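Local coordinates for arsenite methyltransferase (Chlamydomonas reinhardtii, PDB 5EVJ), which probably methylates trivalent arsenic, using S-adenosylmethionine as methyl donor, to give mono-, di- and trimethylated products, at residues L283-G288 against A344-Q349. The protein carries 15 engineered substitutions. Sequence-based numbering, arbitrary orientation.
Sequences LAEDYG and AVHYGQ. Engineered in segment 283-288: Ala-284 (natural residue Cys).
Asp-286 and Tyr-347 meet where residues 283-288 pair with residues 344-349, and Asp-286 takes part in both backbone bonds across the segments, through its N and its O. Asp-286 N donates to Gly-348 O at 2.8 Å, and its O accepts from Tyr-347 N. The Asp-286 side chain touches Gly-348 O with its CB and slants across Tyr-347: Asp-286 CG, anti to the backbone N (chi1 -169°), sits 3.9 Å from Tyr-347 CB, with the carboxylate plane turned 52° from the phenol ring. Asp-286 OD1 accepts from Gly-288 N, two residues on, at 2.8 Å, closing an Asx turn. An alanine here would probably deprive Gly-288 N of this acceptor, letting the turn relax, and cost Tyr-347 CB its contact with CG. The Tyr-347 ring runs past that turn, bringing Tyr-347 CE2 to 3.4 Å from Tyr-287 O, which lies at the ring edge; Val-345 CG1 lies over one face, offset toward its rim.

Tyr-287 and Glu-285 both approach the His-346 ring. The Tyr-287 ring leans on it obliquely, planes 54° apart, with Tyr-287 CE1 3.5 Å from His-346 ND1; the tyrosine hydroxyl is hydrogen-bonded to Glu-281. The Glu-285 chain bends back at CG, and Glu-285 OE1 comes to 3.1 Å from His-346 CE1, near the ring plane. Gly-348 N sits over the centre of one imidazole face. Farther along, the extended Gln-349 side chain passes Ala-284 O with its CG; Ala-284 is an engineered replacement for cysteine.

This pairing joins 344-349, near the C-terminal end of the modelled chain, to 283-288 in a small two-strand antiparallel sheet at the surface, and the backbone bond of Ala-284 with Phe-350 carries it one residue further. Two main-chain bonds grip the segments, whereas the side chains add mostly van der Waals contact; the nearby Glu-285 carboxylate would probably favour a protonated His-346.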
loop_
_atom_site.group_PDB
_atom_site.type_symbol
_atom_site.label_atom_id
_atom_site.label_comp_id
_atom_site.label_asym_id
_atom_site.label_seq_id
_atom_site.Cartn_x
_atom_site.Cartn_y
_atom_site.Cartn_z
ATOM N N LEU A 283 -19.222 2.690 7.192
ATOM C CA LEU A 283 -19.347 4.127 7.549
ATOM C C LEU A 283 -18.452 4.332 8.747
ATOM O O LEU A 283 -18.131 3.364 9.453
ATOM C CB LEU A 283 -20.797 4.501 7.939
ATOM C CG LEU A 283 -21.867 4.515 6.791
ATOM C CD1 LEU A 283 -23.257 4.706 7.413
ATOM C CD2 LEU A 283 -21.655 5.563 5.697
ATOM N N ALA A 284 -18.101 5.595 9.006
ATOM C CA ALA A 284 -17.508 5.978 10.251
ATOM C C ALA A 284 -18.586 5.841 11.326
ATOM O O ALA A 284 -19.585 6.570 11.285
ATOM C CB ALA A 284 -17.031 7.460 10.128
ATOM N N GLU A 285 -18.408 4.913 12.278
ATOM C CA GLU A 285 -19.398 4.591 13.292
ATOM C C GLU A 285 -18.816 4.990 14.620
ATOM O O GLU A 285 -17.607 4.814 14.877
ATOM C CB GLU A 285 -19.681 3.068 13.367
ATOM C CG GLU A 285 -20.337 2.470 12.113
ATOM C CD GLU A 285 -21.770 3.001 11.870
ATOM O OE1 GLU A 285 -22.299 3.793 12.721
ATOM O OE2 GLU A 285 -22.395 2.634 10.833
ATOM N N ASP A 286 -19.675 5.448 15.522
ATOM C CA ASP A 286 -19.178 6.111 16.729
ATOM C C ASP A 286 -19.233 5.182 17.926
ATOM O O ASP A 286 -20.300 4.951 18.434
ATOM C CB ASP A 286 -20.065 7.335 17.019
ATOM C CG ASP A 286 -19.460 8.288 18.139
ATOM O OD1 ASP A 286 -18.499 7.867 18.886
ATOM O OD2 ASP A 286 -19.936 9.476 18.197
ATOM N N TYR A 287 -18.113 4.693 18.420
ATOM C CA TYR A 287 -18.143 3.928 19.659
ATOM C C TYR A 287 -17.513 4.717 20.836
ATOM O O TYR A 287 -17.234 4.135 21.896
ATOM C CB TYR A 287 -17.431 2.574 19.459
ATOM C CG TYR A 287 -18.018 1.771 18.354
ATOM C CD1 TYR A 287 -19.171 1.041 18.548
ATOM C CD2 TYR A 287 -17.430 1.758 17.085
ATOM C CE1 TYR A 287 -19.738 0.310 17.505
ATOM C CE2 TYR A 287 -17.970 1.032 16.061
ATOM C CZ TYR A 287 -19.149 0.327 16.279
ATOM O OH TYR A 287 -19.707 -0.409 15.269
ATOM N N GLY A 288 -17.346 6.031 20.671
ATOM C CA GLY A 288 -16.751 6.860 21.722
ATOM C C GLY A 288 -15.290 6.559 22.083
ATOM O O GLY A 288 -14.855 6.818 23.244
ATOM N N ALA A 344 -18.305 -1.660 23.201
ATOM C CA ALA A 344 -19.513 -2.181 23.904
ATOM C C ALA A 344 -20.771 -1.321 23.743
ATOM O O ALA A 344 -21.903 -1.776 23.983
ATOM C CB ALA A 344 -19.244 -2.501 25.381
ATOM N N VAL A 345 -20.591 -0.077 23.351
ATOM C CA VAL A 345 -21.735 0.788 23.262
ATOM C C VAL A 345 -21.576 1.550 22.019
ATOM O O VAL A 345 -20.543 2.172 21.813
ATOM C CB VAL A 345 -21.910 1.802 24.461
ATOM C CG1 VAL A 345 -23.141 2.678 24.177
ATOM C CG2 VAL A 345 -22.031 1.081 25.845
ATOM N N HIS A 346 -22.628 1.503 21.199
ATOM C CA HIS A 346 -22.658 2.249 19.940
ATOM C C HIS A 346 -23.427 3.554 20.124
ATOM O O HIS A 346 -24.555 3.576 20.701
ATOM C CB HIS A 346 -23.291 1.329 18.856
ATOM C CG HIS A 346 -23.522 1.975 17.533
ATOM N ND1 HIS A 346 -22.499 2.304 16.674
ATOM C CD2 HIS A 346 -24.663 2.306 16.899
ATOM C CE1 HIS A 346 -22.994 2.867 15.581
ATOM N NE2 HIS A 346 -24.310 2.874 15.702
ATOM N N TYR A 347 -22.864 4.626 19.581
ATOM C CA TYR A 347 -23.436 5.961 19.789
ATOM C C TYR A 347 -24.077 6.551 18.573
ATOM O O TYR A 347 -24.719 7.610 18.663
ATOM C CB TYR A 347 -22.359 6.978 20.322
ATOM C CG TYR A 347 -21.835 6.587 21.690
ATOM C CD1 TYR A 347 -22.504 6.963 22.862
ATOM C CD2 TYR A 347 -20.686 5.803 21.801
ATOM C CE1 TYR A 347 -22.020 6.560 24.112
ATOM C CE2 TYR A 347 -20.188 5.378 23.031
ATOM C CZ TYR A 347 -20.841 5.751 24.183
ATOM O OH TYR A 347 -20.308 5.296 25.372
ATOM N N GLY A 348 -23.864 5.933 17.402
ATOM C CA GLY A 348 -24.455 6.551 16.240
ATOM C C GLY A 348 -23.401 6.742 15.210
ATOM O O GLY A 348 -22.311 6.208 15.316
ATOM N N GLN A 349 -23.751 7.439 14.153
ATOM C CA GLN A 349 -22.788 7.658 13.165
ATOM C C GLN A 349 -21.787 8.762 13.610
ATOM O O GLN A 349 -22.188 9.771 14.183
ATOM C CB GLN A 349 -23.513 8.074 11.906
ATOM C CG GLN A 349 -22.576 8.222 10.704
ATOM C CD GLN A 349 -23.354 8.648 9.503
ATOM O OE1 GLN A 349 -24.638 8.536 9.468
ATOM N NE2 GLN A 349 -22.649 9.131 8.508
#